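Local coordinates for cell wall binding protein cwp8 (Peptoclostridium difficile, PDB 5J6Q) that probably anchors itself to the clostridial cell wall through its three CWB2 modules, as a surface protein associated with the S-layer, at residues G281-V286 with A569-Q574; S434-Q439 with N507-G512; A513-V518 with A541-P546. One frame throughout, in Å; residues are numbered along the deposited sequence.

Contact 1: G281-V286 with A569-Q574; sequences GKELKV and ATKLVQ. With SO4 (sulfate ion), chain H.
V286 and L572 pair as neighbours in the parallel sheet of a CWB2 module, the one with strand order 286-289, 572-575, 516-519, 547-549. Strand 286-289 is an outermost strand of this sheet within the chain. The contact joins the end of the loop after helix 265-280 to strand 572-575.

The backbone bonds come first. L572 N donates to K285 O at 2.8 Å, and the N-H points almost straight at the acceptor (175°). The same oxygen also receives a CA-H...O contact from K571 CA. V286 CA lies 3.3 Å from L572 O, also as a CA-H...O contact. L572 also has a backbone hydrogen bond with E287, the next step of the parallel ladder. Before the bridge the two segments are joined by water 1. It donates to L284 O at 2.6 Å and also to T570 O.

The apolar part is thin. V286 CG2 meets L572 CB at 4.4 Å, and both side chains lie on the sheet face covered by I584 of helix 581-590. The K285 side chain adds little: its CD lies beside T570 O.

The charged part belongs to K571. Its side chain runs out extended, passing L284 O with CG and CE, and crosses the E283 side chain at about a right angle. NZ pairs with two carboxylates, E283 and, outside the two segments, E287; together they probably offset its charge. A sulfate ion, probably from the crystallisation liquor, also accepts from NZ through O3 at 3.0 Å. The salt bridge from K571 NZ reaches E283 OE1 at 2.9 Å, on the anti side and 28° out of the carboxylate plane.

Contact 2: S434-Q439 with N507-G512; sequences SARAAQ and NKYYAG
A435 meets Y510 first: its CB lies 3.7 Å from Y510 OH. One residue on, R436 makes the main contact. Its backbone N is close to the same hydroxyl, but the angle is poor, and water 2 joins the two instead. This water accepts from R436 N at 2.9 Å and is bonded to Y510 OH.

The R436 side chain turns to Y509. CG is anti to the backbone N (chi1 164°) and sits 4.1 Å from the Y509 ring centroid, almost on the ring normal, as a CH-pi contact. The chain then bends at chi2 and crosses the ring. Y509 CD2 lies over the centre of the guanidinium, 3.3 Å from CZ of R436, with the two planes 29° apart. K508 CG covers the opposite face of the Y509 ring.

Q439 closes the segment. Its NE2 gives a hydrogen bond to water 3, which lies 2.7 Å from Y510 OH. Both waters sit at the edge of the Y510 ring, in its plane.

This is an interface between CWB2 repeats: helix 434-438 of the second packs on the end of helix 498-509 of the third.

Contact 3: A513-V518 with A541-P546; sequences ATKAYV and ASSKAP. With SO4 (sulfate ion), chain H.
P546 has the most surface buried here, and it lies against A513, K515 and Y517. Its ring CD is 3.8 Å from A513 CB and also close to K515 O. Its carbonyl makes the backbone link: Y517 N donates to P546 O at 2.9 Å, with an N-H...O angle of 158°. This bond holds the start of strand 516-519 beside the chain that leads into strand 547-549. Y510 packs on P546 as well.

S543 comes next. It follows helix 531-542 directly, and its OG is anti to the carbonyl carbon (chi1 -57°). OG lies at the edge of the Y517 ring, in its plane, and the two hydroxyls S543 OG and Y517 OH are hydrogen-bonded at 2.8 Å. K515 NZ also donates to S543 OG, at 3.1 Å, so the serine hydroxyl has two polar neighbours. The K515 chain bends at chi3 before NZ, which also binds sulfate O3 at 2.7 Å. The sulfate, probably from the crystallisation liquor, is shared with K571 of contact 1. Y517 OH also approaches it, but the position of that sulfate oxygen is less sure.

Y517 is the third residue. The edge of its ring meets A545, with CE1 3.7 Å from A545 CB. That methyl also touches K515, CB to CB and against its carbonyl oxygen. L539 and A540 of helix 531-542 also pack on the Y517 side chain.

Between S543 and A545, K544 has positive phi and is the C-prime residue of a Schellman motif, with K544 N bonded to A541 O and A545 N bonded to A540 O. The motif ends the helix and turns the chain toward the sheet. The contact thus closes a beta-alpha-beta unit, strand 516-519, helix 531-542 and strand 547-549, within the third CWB2 repeat.

Contacts 1 and 3 share one parallel sheet, since strands 572-575 and 516-519 are neighbours in it, and their centres are 11 Å apart. Backbone bonds T570 N to T514 O and V573 N to A516 O probably tie them, and both touch the same sulfate. Contact 2 lies 8 Å from contact 3, centre to centre, and packs on it through Y510 and Q439. Contacts 1 and 2 do not touch; their centres are 19 Å apart. Along the chain, contact 2 closes before contact 3 opens, and contact 1 encloses both. Strand 286-289 thus completes the sheet of the last repeat, which is consistent with the start and end of the CWB2 region meeting in one sheet.

Contact 1: G281-V286 with A569-Q574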
loop_
_atom_site.group_PDB
_atom_site.type_symbol
_atom_site.label_atom_id
_atom_site.label_comp_id
_atom_site.label_asym_id
_atom_site.label_seq_id
_atom_site.Cartn_x
_atom_site.Cartn_y
_atom_site.Cartn_z
ATOM N N GLY A 281 -3.264 -8.406 -12.195
ATOM C CA GLY A 281 -4.674 -8.728 -12.085
ATOM C C GLY A 281 -4.854 -10.092 -11.440
ATOM O O GLY A 281 -5.911 -10.681 -11.529
ATOM N N LYS A 282 -3.795 -10.607 -10.794
ATOM C CA LYS A 282 -3.846 -11.883 -10.096
ATOM C C LYS A 282 -4.294 -11.728 -8.608
ATOM O O LYS A 282 -3.643 -11.044 -7.811
ATOM C CB LYS A 282 -2.477 -12.557 -10.134
ATOM C CG LYS A 282 -2.055 -12.902 -11.560
ATOM N N GLU A 283 -5.419 -12.401 -8.281
ATOM C CA GLU A 283 -6.089 -12.503 -6.989
ATOM C C GLU A 283 -5.066 -12.501 -5.902
ATOM O O GLU A 283 -4.114 -13.261 -5.989
ATOM C CB GLU A 283 -6.916 -13.826 -6.959
ATOM C CG GLU A 283 -8.377 -13.639 -7.352
ATOM C CD GLU A 283 -9.258 -14.778 -6.826
ATOM O OE1 GLU A 283 -10.091 -14.518 -5.920
ATOM O OE2 GLU A 283 -9.106 -15.929 -7.316
ATOM N N LEU A 284 -5.216 -11.656 -4.853
ATOM C CA LEU A 284 -4.179 -11.644 -3.813
ATOM C C LEU A 284 -4.302 -12.833 -2.894
ATOM O O LEU A 284 -5.369 -13.440 -2.824
ATOM C CB LEU A 284 -4.242 -10.336 -2.951
ATOM C CG LEU A 284 -4.554 -8.982 -3.714
ATOM C CD1 LEU A 284 -4.430 -7.848 -2.718
ATOM C CD2 LEU A 284 -3.505 -8.692 -4.867
ATOM N N LYS A 285 -3.209 -13.126 -2.139
ATOM C CA LYS A 285 -3.203 -14.159 -1.169
ATOM C C LYS A 285 -4.014 -13.683 0.148
ATOM O O LYS A 285 -4.654 -14.501 0.821
ATOM C CB LYS A 285 -1.781 -14.509 -0.817
ATOM C CG LYS A 285 -0.898 -15.072 -2.016
ATOM C CD LYS A 285 -1.343 -16.432 -2.567
ATOM C CE LYS A 285 -0.496 -16.894 -3.794
ATOM N NZ LYS A 285 -1.161 -16.579 -5.128
ATOM N N VAL A 286 -3.959 -12.393 0.486
ATOM C CA VAL A 286 -4.659 -11.848 1.675
ATOM C C VAL A 286 -5.338 -10.600 1.238
ATOM O O VAL A 286 -4.704 -9.671 0.699
ATOM C CB VAL A 286 -3.670 -11.621 2.789
ATOM C CG1 VAL A 286 -4.390 -11.070 4.071
ATOM C CG2 VAL A 286 -2.968 -12.946 3.115
ATOM N N ALA A 569 -6.360 -24.084 1.138
ATOM C CA ALA A 569 -6.798 -22.693 0.995
ATOM C C ALA A 569 -5.755 -21.848 0.266
ATOM O O ALA A 569 -4.657 -21.836 0.698
ATOM C CB ALA A 569 -7.082 -22.080 2.367
ATOM N N THR A 570 -6.093 -21.176 -0.850
ATOM C CA THR A 570 -5.090 -20.403 -1.586
ATOM C C THR A 570 -5.412 -18.953 -1.497
ATOM O O THR A 570 -4.894 -18.160 -2.289
ATOM C CB THR A 570 -5.010 -20.878 -3.063
ATOM O OG1 THR A 570 -6.310 -20.779 -3.668
ATOM C CG2 THR A 570 -4.482 -22.338 -3.153
ATOM N N LYS A 571 -6.209 -18.567 -0.449
ATOM C CA LYS A 571 -6.638 -17.184 -0.260
ATOM C C LYS A 571 -7.233 -16.998 1.154
ATOM O O LYS A 571 -8.072 -17.829 1.617
ATOM C CB LYS A 571 -7.725 -16.819 -1.340
ATOM C CG LYS A 571 -7.873 -15.309 -1.554
ATOM C CD LYS A 571 -9.088 -14.940 -2.373
ATOM C CE LYS A 571 -8.898 -13.510 -2.847
ATOM N NZ LYS A 571 -10.095 -12.925 -3.520
ATOM N N LEU A 572 -6.825 -15.992 1.834
ATOM C CA LEU A 572 -7.408 -15.648 3.166
ATOM C C LEU A 572 -8.111 -14.296 2.977
ATOM O O LEU A 572 -7.479 -13.340 2.559
ATOM C CB LEU A 572 -6.268 -15.617 4.140
ATOM C CG LEU A 572 -6.587 -15.239 5.574
ATOM C CD1 LEU A 572 -7.836 -15.990 6.151
ATOM C CD2 LEU A 572 -5.322 -15.571 6.312
ATOM N N VAL A 573 -9.434 -14.228 3.152
ATOM C CA VAL A 573 -10.152 -12.954 2.983
ATOM C C VAL A 573 -10.541 -12.464 4.404
ATOM O O VAL A 573 -11.331 -13.145 5.043
ATOM C CB VAL A 573 -11.425 -13.148 2.150
ATOM C CG1 VAL A 573 -12.198 -11.858 1.980
ATOM C CG2 VAL A 573 -11.100 -13.770 0.768
ATOM N N GLN A 574 -10.019 -11.358 4.908
ATOM C CA GLN A 574 -10.489 -10.796 6.221
ATOM C C GLN A 574 -11.755 -9.899 6.054
ATOM O O GLN A 574 -11.702 -8.987 5.255
ATOM C CB GLN A 574 -9.388 -9.859 6.838
ATOM C CG GLN A 574 -9.925 -9.028 8.031
ATOM C CD GLN A 574 -8.764 -8.429 8.776
ATOM O OE1 GLN A 574 -7.688 -9.018 8.831
ATOM N NE2 GLN A 574 -8.904 -7.176 9.210
HETATM S S SO4 H . -13.442 -12.910 -1.721
HETATM O O1 SO4 H . -13.794 -12.965 -0.294
HETATM O O2 SO4 H . -12.697 -11.530 -1.987
HETATM O O3 SO4 H . -12.575 -14.003 -2.264
HETATM O O4 SO4 H . -14.809 -13.025 -2.178
HETATM O O HOH W 1 -5.031 -15.819 -3.707
#

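Contact 2: S434-Q439 with N507-G512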
loop_
_atom_site.group_PDB
_atom_site.type_symbol
_atom_site.label_atom_id
_atom_site.label_comp_id
_atom_site.label_asym_id
_atom_site.label_seq_id
_atom_site.Cartn_x
_atom_site.Cartn_y
_atom_site.Cartn_z
ATOM N N SER A 434 -23.581 -20.262 9.815
ATOM C CA SER A 434 -24.261 -19.520 8.752
ATOM C C SER A 434 -23.738 -19.825 7.338
ATOM O O SER A 434 -24.575 -20.042 6.494
ATOM C CB SER A 434 -24.170 -18.010 9.014
ATOM O OG SER A 434 -25.027 -17.718 10.119
ATOM N N ALA A 435 -22.414 -19.856 7.080
ATOM C CA ALA A 435 -21.973 -20.084 5.702
ATOM C C ALA A 435 -22.465 -21.466 5.230
ATOM O O ALA A 435 -22.991 -21.564 4.173
ATOM C CB ALA A 435 -20.444 -20.042 5.618
ATOM N N ARG A 436 -22.254 -22.506 6.057
ATOM C CA ARG A 436 -22.602 -23.877 5.696
ATOM C C ARG A 436 -24.071 -23.957 5.402
ATOM O O ARG A 436 -24.424 -24.570 4.372
ATOM C CB ARG A 436 -22.186 -24.814 6.831
ATOM C CG ARG A 436 -22.826 -26.159 6.754
ATOM C CD ARG A 436 -22.190 -26.872 5.547
ATOM N NE ARG A 436 -22.738 -28.198 5.362
ATOM C CZ ARG A 436 -22.114 -29.170 4.687
ATOM N NH1 ARG A 436 -22.690 -30.358 4.561
ATOM N NH2 ARG A 436 -20.911 -28.957 4.132
ATOM N N ALA A 437 -24.921 -23.312 6.248
ATOM C CA ALA A 437 -26.340 -23.352 6.006
ATOM C C ALA A 437 -26.695 -22.587 4.747
ATOM O O ALA A 437 -27.492 -23.114 3.945
ATOM C CB ALA A 437 -27.105 -22.778 7.151
ATOM N N ALA A 438 -26.112 -21.365 4.553
ATOM C CA ALA A 438 -26.386 -20.584 3.366
ATOM C C ALA A 438 -25.980 -21.417 2.153
ATOM O O ALA A 438 -26.602 -21.318 1.118
ATOM C CB ALA A 438 -25.594 -19.285 3.340
ATOM N N GLN A 439 -24.935 -22.184 2.294
ATOM C CA GLN A 439 -24.396 -22.967 1.184
ATOM C C GLN A 439 -25.327 -24.190 0.812
ATOM O O GLN A 439 -25.084 -24.831 -0.202
ATOM C CB GLN A 439 -23.023 -23.499 1.577
ATOM C CG GLN A 439 -22.339 -24.182 0.406
ATOM C CD GLN A 439 -21.100 -24.928 0.763
ATOM O OE1 GLN A 439 -20.776 -25.982 0.167
ATOM N NE2 GLN A 439 -20.344 -24.436 1.697
ATOM N N ASN A 507 -13.956 -28.267 11.578
ATOM C CA ASN A 507 -13.420 -29.650 11.462
ATOM C C ASN A 507 -14.419 -30.565 10.758
ATOM O O ASN A 507 -14.052 -31.468 10.032
ATOM C CB ASN A 507 -13.154 -30.201 12.827
ATOM C CG ASN A 507 -12.512 -31.597 12.931
ATOM O OD1 ASN A 507 -11.449 -31.909 12.354
ATOM N ND2 ASN A 507 -13.055 -32.467 13.729
ATOM N N LYS A 508 -15.660 -30.318 10.977
ATOM C CA LYS A 508 -16.654 -31.188 10.410
ATOM C C LYS A 508 -17.001 -30.930 8.966
ATOM O O LYS A 508 -17.152 -31.880 8.208
ATOM C CB LYS A 508 -17.943 -31.109 11.220
ATOM C CG LYS A 508 -18.991 -32.089 10.625
ATOM C CD LYS A 508 -20.301 -32.201 11.580
ATOM C CE LYS A 508 -21.311 -33.058 10.836
ATOM N NZ LYS A 508 -21.788 -34.163 11.683
ATOM N N TYR A 509 -17.078 -29.690 8.555
ATOM C CA TYR A 509 -17.537 -29.483 7.220
ATOM C C TYR A 509 -16.589 -28.970 6.172
ATOM O O TYR A 509 -17.081 -28.862 5.041
ATOM C CB TYR A 509 -18.615 -28.417 7.286
ATOM C CG TYR A 509 -19.836 -28.867 8.068
ATOM C CD1 TYR A 509 -20.197 -28.229 9.249
ATOM C CD2 TYR A 509 -20.662 -29.873 7.594
ATOM C CE1 TYR A 509 -21.361 -28.571 9.933
ATOM C CE2 TYR A 509 -21.847 -30.214 8.255
ATOM C CZ TYR A 509 -22.190 -29.556 9.416
ATOM O OH TYR A 509 -23.364 -29.835 10.041
ATOM N N TYR A 510 -15.303 -28.654 6.487
ATOM C CA TYR A 510 -14.606 -27.927 5.462
ATOM C C TYR A 510 -13.358 -28.532 4.955
ATOM O O TYR A 510 -12.563 -27.810 4.362
ATOM C CB TYR A 510 -14.329 -26.495 5.991
ATOM C CG TYR A 510 -15.607 -25.671 5.969
ATOM C CD1 TYR A 510 -16.328 -25.443 7.132
ATOM C CD2 TYR A 510 -16.081 -25.135 4.774
ATOM C CE1 TYR A 510 -17.509 -24.695 7.095
ATOM C CE2 TYR A 510 -17.245 -24.402 4.724
ATOM C CZ TYR A 510 -17.970 -24.178 5.914
ATOM O OH TYR A 510 -19.129 -23.449 5.868
ATOM N N ALA A 511 -13.180 -29.872 5.118
ATOM C CA ALA A 511 -12.022 -30.530 4.591
ATOM C C ALA A 511 -11.951 -30.150 3.069
ATOM O O ALA A 511 -12.997 -30.116 2.398
ATOM C CB ALA A 511 -12.162 -32.071 4.774
ATOM N N GLY A 512 -10.779 -29.869 2.540
ATOM C CA GLY A 512 -10.727 -29.532 1.133
ATOM C C GLY A 512 -11.098 -28.100 0.729
ATOM O O GLY A 512 -10.950 -27.803 -0.458
HETATM O O HOH W 2 -20.488 -22.341 8.322
HETATM O O HOH W 3 -19.654 -22.126 3.522
#

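Contact 3: A513-V518 with A541-P546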
loop_
_atom_site.group_PDB
_atom_site.type_symbol
_atom_site.label_atom_id
_atom_site.label_comp_id
_atom_site.label_asym_id
_atom_site.label_seq_id
_atom_site.Cartn_x
_atom_site.Cartn_y
_atom_site.Cartn_z
ATOM N N ALA A 513 -11.559 -27.182 1.660
ATOM C CA ALA A 513 -11.920 -25.841 1.211
ATOM C C ALA A 513 -10.652 -25.153 0.580
ATOM O O ALA A 513 -9.492 -25.387 1.017
ATOM C CB ALA A 513 -12.470 -24.982 2.399
ATOM N N THR A 514 -10.892 -24.352 -0.440
ATOM C CA THR A 514 -9.823 -23.690 -1.160
ATOM C C THR A 514 -9.733 -22.189 -0.727
ATOM O O THR A 514 -8.880 -21.444 -1.242
ATOM C CB THR A 514 -10.072 -23.871 -2.642
ATOM O OG1 THR A 514 -11.395 -23.452 -2.908
ATOM C CG2 THR A 514 -9.934 -25.382 -3.068
ATOM N N LYS A 515 -10.533 -21.781 0.288
ATOM C CA LYS A 515 -10.461 -20.413 0.797
ATOM C C LYS A 515 -10.820 -20.405 2.271
ATOM O O LYS A 515 -11.545 -21.333 2.777
ATOM C CB LYS A 515 -11.493 -19.527 0.076
ATOM C CG LYS A 515 -10.892 -18.432 -0.750
ATOM C CD LYS A 515 -12.040 -17.561 -1.280
ATOM C CE LYS A 515 -11.856 -17.011 -2.660
ATOM N NZ LYS A 515 -13.170 -16.514 -3.108
ATOM N N ALA A 516 -10.371 -19.355 2.958
ATOM C CA ALA A 516 -10.752 -19.190 4.376
ATOM C C ALA A 516 -11.129 -17.720 4.518
ATOM O O ALA A 516 -10.417 -16.820 3.976
ATOM C CB ALA A 516 -9.563 -19.539 5.340
ATOM N N TYR A 517 -12.225 -17.482 5.120
ATOM C CA TYR A 517 -12.590 -16.124 5.448
ATOM C C TYR A 517 -12.357 -15.922 7.011
ATOM O O TYR A 517 -12.433 -16.904 7.762
ATOM C CB TYR A 517 -14.074 -15.980 5.183
ATOM C CG TYR A 517 -14.381 -15.845 3.697
ATOM C CD1 TYR A 517 -14.400 -16.948 2.867
ATOM C CD2 TYR A 517 -14.642 -14.607 3.128
ATOM C CE1 TYR A 517 -14.677 -16.841 1.515
ATOM C CE2 TYR A 517 -14.907 -14.473 1.765
ATOM C CZ TYR A 517 -14.925 -15.604 0.967
ATOM O OH TYR A 517 -15.124 -15.495 -0.367
ATOM N N VAL A 518 -12.138 -14.682 7.516
ATOM C CA VAL A 518 -11.971 -14.543 9.025
ATOM C C VAL A 518 -12.728 -13.278 9.471
ATOM O O VAL A 518 -12.698 -12.284 8.733
ATOM C CB VAL A 518 -10.435 -14.516 9.357
ATOM C CG1 VAL A 518 -9.665 -13.477 8.571
ATOM C CG2 VAL A 518 -10.190 -14.287 10.840
ATOM N N ALA A 541 -20.475 -18.720 1.728
ATOM C CA ALA A 541 -21.244 -19.851 1.147
ATOM C C ALA A 541 -20.932 -19.963 -0.368
ATOM O O ALA A 541 -20.656 -21.084 -0.852
ATOM C CB ALA A 541 -22.742 -19.625 1.306
ATOM N N SER A 542 -20.968 -18.827 -1.111
ATOM C CA SER A 542 -20.679 -18.832 -2.605
ATOM C C SER A 542 -19.285 -19.413 -2.856
ATOM O O SER A 542 -19.027 -20.022 -3.874
ATOM C CB SER A 542 -20.727 -17.408 -3.176
ATOM O OG SER A 542 -22.071 -16.946 -3.182
ATOM N N SER A 543 -18.349 -19.229 -1.925
ATOM C CA SER A 543 -17.007 -19.809 -2.134
ATOM C C SER A 543 -16.863 -21.215 -1.451
ATOM O O SER A 543 -15.730 -21.676 -1.341
ATOM C CB SER A 543 -15.918 -18.866 -1.548
ATOM O OG SER A 543 -15.940 -17.550 -2.090
ATOM N N LYS A 544 -17.963 -21.851 -0.943
ATOM C CA LYS A 544 -17.862 -23.145 -0.187
ATOM C C LYS A 544 -16.717 -23.074 0.825
ATOM O O LYS A 544 -15.948 -24.029 0.988
ATOM C CB LYS A 544 -17.657 -24.312 -1.138
ATOM C CG LYS A 544 -18.567 -24.162 -2.395
ATOM C CD LYS A 544 -18.594 -25.471 -3.261
ATOM C CE LYS A 544 -19.988 -25.783 -3.842
ATOM N NZ LYS A 544 -20.612 -24.645 -4.570
ATOM N N ALA A 545 -16.656 -21.941 1.593
ATOM C CA ALA A 545 -15.485 -21.737 2.408
ATOM C C ALA A 545 -15.996 -21.375 3.825
ATOM O O ALA A 545 -17.114 -20.910 3.976
ATOM C CB ALA A 545 -14.675 -20.508 1.788
ATOM N N PRO A 546 -15.203 -21.645 4.850
ATOM C CA PRO A 546 -15.651 -21.323 6.222
ATOM C C PRO A 546 -15.259 -19.826 6.706
ATOM O O PRO A 546 -14.448 -19.138 6.098
ATOM C CB PRO A 546 -14.870 -22.328 7.044
ATOM C CG PRO A 546 -13.489 -22.245 6.376
ATOM C CD PRO A 546 -13.943 -22.422 4.868
HETATM S S SO4 H . -13.442 -12.910 -1.721
HETATM O O1 SO4 H . -13.794 -12.965 -0.294
HETATM O O2 SO4 H . -12.697 -11.530 -1.987
HETATM O O3 SO4 H . -12.575 -14.003 -2.264
HETATM O O4 SO4 H . -14.809 -13.025 -2.178
#